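Local coordinates for D-glyceraldehyde dehydrogenase (NADP(+)) (Thermoplasma acidophilum, PDB 5IZD), which catalyses the NADP-dependent oxidation of D-glyceraldehyde to glycerate in the non-phosphorylated Entner-Doudoroff pathway, at residues A[220-225]-A[243-248]; A[286-291]-A[388-393]. All blocks are in the same frame, centred on the assembly; numbering follows the deposited sequence.

Interaction 1 of 2, residues A[220-225]-A[243-248]; sequences LITMTG and KLILEL. With NAP (NADP nicotinamide-adenine-dinucleotide phosphate), chain I.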
loop_
_atom_site.group_PDB
_atom_site.type_symbol
_atom_site.label_atom_id
_atom_site.label_comp_id
_atom_site.label_asym_id
_atom_site.label_seq_id
_atom_site.Cartn_x
_atom_site.Cartn_y
_atom_site.Cartn_z
ATOM N N LEU A 220 23.721 -3.900 -6.480
ATOM C CA LEU A 220 23.025 -4.476 -5.332
ATOM C C LEU A 220 23.721 -5.810 -4.956
ATOM O O LEU A 220 24.195 -6.579 -5.832
ATOM C CB LEU A 220 21.539 -4.662 -5.625
ATOM C CG LEU A 220 20.617 -5.174 -4.499
ATOM C CD1 LEU A 220 19.186 -4.804 -4.787
ATOM C CD2 LEU A 220 20.719 -6.727 -4.439
ATOM N N ILE A 221 23.910 -5.980 -3.660
ATOM C CA ILE A 221 24.454 -7.202 -3.066
ATOM C C ILE A 221 23.414 -7.791 -2.121
ATOM O O ILE A 221 22.952 -7.125 -1.158
ATOM C CB ILE A 221 25.787 -6.944 -2.348
ATOM C CG1 ILE A 221 26.844 -6.516 -3.388
ATOM C CG2 ILE A 221 26.335 -8.239 -1.724
ATOM C CD1 ILE A 221 27.982 -5.715 -2.833
ATOM N N THR A 222 23.030 -9.023 -2.416
ATOM C CA THR A 222 22.163 -9.815 -1.591
ATOM C C THR A 222 22.952 -11.012 -1.032
ATOM O O THR A 222 23.537 -11.786 -1.806
ATOM C CB THR A 222 20.866 -10.220 -2.316
ATOM O OG1 THR A 222 20.021 -10.910 -1.389
ATOM C CG2 THR A 222 21.069 -11.085 -3.545
ATOM N N MET A 223 23.034 -11.123 0.292
ATOM C CA MET A 223 23.998 -12.046 0.938
ATOM C C MET A 223 23.423 -12.591 2.217
ATOM O O MET A 223 22.707 -11.872 2.949
ATOM C CB MET A 223 25.340 -11.360 1.233
ATOM C CG MET A 223 26.302 -12.154 2.082
ATOM S SD MET A 223 26.157 -11.897 3.858
ATOM C CE MET A 223 27.586 -12.749 4.541
ATOM N N THR A 224 23.750 -13.847 2.501
ATOM C CA THR A 224 23.393 -14.448 3.768
ATOM C C THR A 224 24.625 -15.215 4.237
ATOM O O THR A 224 25.291 -15.807 3.414
ATOM C CB THR A 224 22.135 -15.324 3.633
ATOM O OG1 THR A 224 21.004 -14.517 3.282
ATOM C CG2 THR A 224 21.818 -16.098 4.916
ATOM N N GLY A 225 24.938 -15.135 5.521
ATOM C CA GLY A 225 26.091 -15.802 6.137
ATOM C C GLY A 225 26.501 -15.244 7.479
ATOM O O GLY A 225 25.636 -14.752 8.262
ATOM N N LYS A 243 23.326 -1.101 -2.905
ATOM C CA LYS A 243 22.269 -1.479 -2.036
ATOM C C LYS A 243 22.591 -2.849 -1.428
ATOM O O LYS A 243 22.993 -3.812 -2.152
ATOM C CB LYS A 243 20.956 -1.489 -2.830
ATOM C CG LYS A 243 19.746 -2.218 -2.235
ATOM C CD LYS A 243 19.379 -1.733 -0.904
ATOM C CE LYS A 243 18.199 -2.532 -0.361
ATOM N NZ LYS A 243 16.939 -2.219 -1.042
ATOM N N LEU A 244 22.485 -2.923 -0.097
ATOM C CA LEU A 244 22.803 -4.152 0.650
ATOM C C LEU A 244 21.556 -4.850 1.197
ATOM O O LEU A 244 20.635 -4.195 1.802
ATOM C CB LEU A 244 23.756 -3.816 1.772
ATOM C CG LEU A 244 25.126 -3.289 1.301
ATOM C CD1 LEU A 244 26.100 -3.212 2.467
ATOM C CD2 LEU A 244 25.777 -4.091 0.193
ATOM N N ILE A 245 21.469 -6.162 0.939
ATOM C CA ILE A 245 20.489 -7.031 1.594
ATOM C C ILE A 245 21.338 -8.112 2.226
ATOM O O ILE A 245 21.961 -8.915 1.470
ATOM C CB ILE A 245 19.485 -7.668 0.634
ATOM C CG1 ILE A 245 18.693 -6.629 -0.198
ATOM C CG2 ILE A 245 18.543 -8.600 1.420
ATOM C CD1 ILE A 245 17.930 -7.237 -1.387
ATOM N N LEU A 246 21.484 -8.058 3.549
ATOM C CA LEU A 246 22.406 -8.910 4.308
ATOM C C LEU A 246 21.633 -9.522 5.450
ATOM O O LEU A 246 20.990 -8.782 6.254
ATOM C CB LEU A 246 23.551 -8.132 4.957
ATOM C CG LEU A 246 24.397 -7.231 4.070
ATOM C CD1 LEU A 246 25.416 -6.466 4.913
ATOM C CD2 LEU A 246 25.048 -8.035 2.977
ATOM N N GLU A 247 21.764 -10.831 5.579
ATOM C CA GLU A 247 21.222 -11.562 6.695
ATOM C C GLU A 247 22.305 -12.411 7.357
ATOM O O GLU A 247 22.874 -13.280 6.692
ATOM C CB GLU A 247 20.051 -12.406 6.212
ATOM C CG GLU A 247 19.219 -12.946 7.396
ATOM C CD GLU A 247 19.449 -14.408 7.723
ATOM O OE1 GLU A 247 20.255 -14.705 8.633
ATOM O OE2 GLU A 247 18.803 -15.274 7.056
ATOM N N LEU A 248 22.601 -12.110 8.639
ATOM C CA LEU A 248 23.833 -12.461 9.287
ATOM C C LEU A 248 23.635 -13.404 10.504
ATOM O O LEU A 248 24.454 -13.420 11.413
ATOM C CB LEU A 248 24.658 -11.225 9.646
ATOM C CG LEU A 248 24.875 -10.267 8.493
ATOM C CD1 LEU A 248 25.655 -9.021 8.929
ATOM C CD2 LEU A 248 25.583 -10.933 7.345
HETATM P PA NAP I . 30.316 -16.882 5.217
HETATM O O1A NAP I . 31.809 -16.785 5.253
HETATM O O2A NAP I . 29.512 -15.712 5.743
HETATM O O5B NAP I . 29.867 -17.222 3.683
HETATM C C5B NAP I . 28.680 -16.710 3.036
HETATM C C4B NAP I . 28.969 -16.386 1.558
HETATM O O4B NAP I . 29.845 -15.246 1.468
HETATM C C3B NAP I . 29.715 -17.523 0.830
HETATM O O3B NAP I . 29.311 -17.544 -0.565
HETATM C C2B NAP I . 31.156 -17.112 0.957
HETATM O O2B NAP I . 32.028 -17.768 0.042
HETATM C C1B NAP I . 31.049 -15.627 0.736
HETATM N N9A NAP I . 32.200 -14.832 1.191
HETATM C C8A NAP I . 33.154 -15.157 2.106
HETATM N N7A NAP I . 34.048 -14.203 2.250
HETATM C C5A NAP I . 33.608 -13.190 1.391
HETATM C C6A NAP I . 34.111 -11.922 1.095
HETATM N N6A NAP I . 35.209 -11.419 1.672
HETATM N N1A NAP I . 33.447 -11.165 0.197
HETATM C C2A NAP I . 32.355 -11.671 -0.405
HETATM N N3A NAP I . 31.817 -12.880 -0.192
HETATM C C4A NAP I . 32.500 -13.584 0.738
HETATM O O3 NAP I . 29.909 -18.191 6.020
HETATM P PN NAP I . 30.821 -19.285 6.771
HETATM O O1N NAP I . 31.682 -20.026 5.763
HETATM O O2N NAP I . 29.937 -20.209 7.572
HETATM O O5D NAP I . 31.725 -18.456 7.717
HETATM P P2B NAP I . 33.034 -18.956 0.615
HETATM O O1X NAP I . 33.890 -19.392 -0.584
HETATM O O2X NAP I . 32.214 -20.069 1.067
HETATM O O3X NAP I . 33.907 -18.402 1.690
HETATM O O HOH W 1 18.364 -15.308 4.108
#

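Interaction 2 of 2, residues A[286-291]-A[388-393]; sequences RLYVHE and GARKIS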
loop_
_atom_site.group_PDB
_atom_site.type_symbol
_atom_site.label_atom_id
_atom_site.label_comp_id
_atom_site.label_asym_id
_atom_site.label_seq_id
_atom_site.Cartn_x
_atom_site.Cartn_y
_atom_site.Cartn_z
ATOM N N ARG A 286 19.500 -19.936 22.990
ATOM C CA ARG A 286 19.529 -19.689 24.450
ATOM C C ARG A 286 18.197 -20.127 24.996
ATOM O O ARG A 286 17.193 -19.701 24.468
ATOM C CB ARG A 286 19.587 -18.204 24.772
ATOM C CG ARG A 286 20.643 -17.437 24.076
ATOM C CD ARG A 286 20.549 -16.013 24.469
ATOM N NE ARG A 286 19.897 -15.145 23.486
ATOM C CZ ARG A 286 19.408 -13.952 23.740
ATOM N NH1 ARG A 286 19.357 -13.499 25.001
ATOM N NH2 ARG A 286 18.921 -13.255 22.748
ATOM N N LEU A 287 18.178 -20.905 26.063
ATOM C CA LEU A 287 16.943 -21.457 26.601
ATOM C C LEU A 287 16.637 -20.798 27.956
ATOM O O LEU A 287 17.454 -20.806 28.848
ATOM C CB LEU A 287 17.082 -22.978 26.687
ATOM C CG LEU A 287 15.939 -23.802 27.248
ATOM C CD1 LEU A 287 14.641 -23.481 26.549
ATOM C CD2 LEU A 287 16.235 -25.278 27.111
ATOM N N TYR A 288 15.459 -20.168 28.041
ATOM C CA TYR A 288 14.945 -19.499 29.238
ATOM C C TYR A 288 13.640 -20.182 29.625
ATOM O O TYR A 288 12.647 -20.062 28.885
ATOM C CB TYR A 288 14.656 -18.009 28.968
ATOM C CG TYR A 288 15.892 -17.244 28.597
ATOM C CD1 TYR A 288 16.806 -16.877 29.541
ATOM C CD2 TYR A 288 16.149 -16.923 27.303
ATOM C CE1 TYR A 288 17.927 -16.152 29.216
ATOM C CE2 TYR A 288 17.252 -16.204 26.962
ATOM C CZ TYR A 288 18.142 -15.818 27.913
ATOM O OH TYR A 288 19.308 -15.196 27.509
ATOM N N VAL A 289 13.635 -20.868 30.779
ATOM C CA VAL A 289 12.462 -21.578 31.233
ATOM C C VAL A 289 12.033 -21.081 32.622
ATOM O O VAL A 289 12.837 -20.830 33.534
ATOM C CB VAL A 289 12.686 -23.091 31.239
ATOM C CG1 VAL A 289 11.411 -23.840 31.535
ATOM C CG2 VAL A 289 13.251 -23.565 29.890
ATOM N N HIS A 290 10.748 -20.949 32.798
ATOM C CA HIS A 290 10.271 -20.455 34.071
ATOM C C HIS A 290 10.674 -21.404 35.195
ATOM O O HIS A 290 10.585 -22.631 35.046
ATOM C CB HIS A 290 8.766 -20.210 33.987
ATOM C CG HIS A 290 8.215 -19.454 35.142
ATOM N ND1 HIS A 290 8.167 -19.987 36.406
ATOM C CD2 HIS A 290 7.662 -18.224 35.230
ATOM C CE1 HIS A 290 7.604 -19.114 37.238
ATOM N NE2 HIS A 290 7.288 -18.034 36.549
ATOM N N GLU A 291 11.183 -20.822 36.286
ATOM C CA GLU A 291 11.604 -21.579 37.497
ATOM C C GLU A 291 10.658 -22.678 38.015
ATOM O O GLU A 291 11.115 -23.701 38.505
ATOM C CB GLU A 291 11.959 -20.628 38.666
ATOM C CG GLU A 291 10.809 -19.763 39.221
ATOM C CD GLU A 291 11.234 -18.827 40.365
ATOM O OE1 GLU A 291 10.343 -18.324 41.095
ATOM O OE2 GLU A 291 12.448 -18.572 40.551
ATOM N N GLY A 388 22.655 -23.672 26.131
ATOM C CA GLY A 388 22.580 -23.468 27.581
ATOM C C GLY A 388 21.199 -23.031 27.958
ATOM O O GLY A 388 20.498 -22.410 27.118
ATOM N N ALA A 389 20.838 -23.300 29.226
ATOM C CA ALA A 389 19.546 -23.010 29.775
ATOM C C ALA A 389 19.690 -22.245 31.090
ATOM O O ALA A 389 20.637 -22.442 31.850
ATOM C CB ALA A 389 18.744 -24.270 30.000
ATOM N N ARG A 390 18.728 -21.363 31.338
ATOM C CA ARG A 390 18.709 -20.550 32.546
ATOM C C ARG A 390 17.274 -20.323 33.010
ATOM O O ARG A 390 16.346 -20.293 32.203
ATOM C CB ARG A 390 19.401 -19.208 32.300
ATOM C CG ARG A 390 19.532 -18.341 33.541
ATOM C CD ARG A 390 19.662 -16.871 33.177
ATOM N NE ARG A 390 19.889 -16.033 34.351
ATOM C CZ ARG A 390 18.933 -15.369 34.991
ATOM N NH1 ARG A 390 17.677 -15.440 34.570
ATOM N NH2 ARG A 390 19.230 -14.630 36.051
ATOM N N LYS A 391 17.104 -20.165 34.317
ATOM C CA LYS A 391 15.771 -19.941 34.919
ATOM C C LYS A 391 15.336 -18.523 34.686
ATOM O O LYS A 391 16.179 -17.633 34.581
ATOM C CB LYS A 391 15.763 -20.166 36.423
ATOM C CG LYS A 391 15.849 -21.622 36.827
ATOM C CD LYS A 391 16.096 -21.834 38.320
ATOM C CE LYS A 391 16.500 -23.273 38.537
ATOM N NZ LYS A 391 16.556 -23.499 40.002
ATOM N N ILE A 392 14.026 -18.326 34.588
ATOM C CA ILE A 392 13.444 -17.016 34.725
ATOM C C ILE A 392 12.226 -17.044 35.708
ATOM O O ILE A 392 11.675 -18.120 36.020
ATOM C CB ILE A 392 13.006 -16.427 33.373
ATOM C CG1 ILE A 392 11.976 -17.358 32.709
ATOM C CG2 ILE A 392 14.216 -16.107 32.484
ATOM C CD1 ILE A 392 11.334 -16.822 31.456
ATOM N N SER A 393 11.825 -15.846 36.179
ATOM C CA SER A 393 10.726 -15.682 37.164
ATOM C C SER A 393 9.832 -14.404 37.024
ATOM O O SER A 393 8.866 -14.255 37.764
ATOM C CB SER A 393 11.300 -15.715 38.580
ATOM O OG SER A 393 12.172 -14.624 38.785
HETATM O O HOH W 2 5.993 -16.046 37.775
#

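Interaction 1 of 2, residues A[220-225]-A[243-248]
K243 meets L220 side by side. Its CG lies 3.7 Å from L220 CD1, while its NZ leads off to a salt bridge with E466. K243 O accepts a nearly straight bond from I221 N (2.8 Å, 170°). On the other face of the sheet, L244 CD2 lies against I221 CB. I245 N binds I221 O and I245 O takes M223 N, while I245 CD1 touches L220 CD2. An alanine at L220 would probably open a gap beside K243 CG and I245 CD1, which would lose their apolar neighbour. L246 CD2 packs on M223 CB at 3.8 Å. E247 N and E247 O bond to M223 O and G225 N. E247, the predicted proton acceptor, sets CB 3.7 Å from T224 OG1. T224 OG1 bonds K158 NZ and donates to a water at 2.9 Å, which donates to E247 OE2; OE1 binds G249 N. L248 CD2 reaches M223 SD at 3.7 Å, the two side chains nearly perpendicular. M223 CE and G225 CA both approach NADP O2A, the latter at 3.4 Å. The pair belongs to a beta-alpha-beta unit: helix 227-236 packs on I221, M223 and L244, and strand 130-145 flanks strand 220-224 on its other edge.

Interaction 2 of 2, residues A[286-291]-A[388-393]
L287 and A389 sit on the same face of two neighbouring parallel strands, CB to CB at 3.9 Å. The main chain alternates donors and acceptors. L287 N binds G388 O, and L287 O accepts R390 N. R390 O takes V289 N at 3.1 Å. I392 N reaches V289 O from well above the carbonyl plane (45° out of it). E291 N closes the series on I392 O at 2.8 Å. I392 O also sits over one face of the H290 ring, 3.8 Å from CG. H290 ND1 is hydrogen-bonded to D292 N, and NE2 to a water in the ring plane at 2.7 Å. Y288 CD1 meets I392 CG2, the branch anti to I392 C, at 4.0 Å, with the side chains nearly perpendicular. I392 CG1 lies against the V289 carbonyl. Y288 OH accepts from R286 NH1 at 3.0 Å and also bonds Q373. The R286 guanidinium is held further by the carbonyl oxygens of K251, L401 and A402. R390 NH1 forms a salt bridge with E397. Helix 294-305 packs on L287, V289 and A389, and helix 395-403 on R390 and I392. Parallel strands between helices in this way are characteristic of the catalytic domain of the aldehyde dehydrogenase fold.

Interaction 1 comes first along the chain and is complete before interaction 2 begins. Their centres are about 33 Å apart, and their nearest atoms about 13 Å. Each joins neighbouring parallel strands, but in different sheets. Interaction 1 lies in the sheet that carries the NADP pocket; its centre is about 9 Å from the centre of the chain. The centre of interaction 2 lies about 28 Å from that point, in a seven-stranded sheet where strand 284-290 sits between 386-392 and 252-256. Strand 252-256 soon follows strand 243-247, leading between the sheets. This matches the family's division into coenzyme-binding and catalytic domains. The catalytic cysteine (by similarity) at position 281, found here as 3-sulfinoalanine, comes just before strand 284-290.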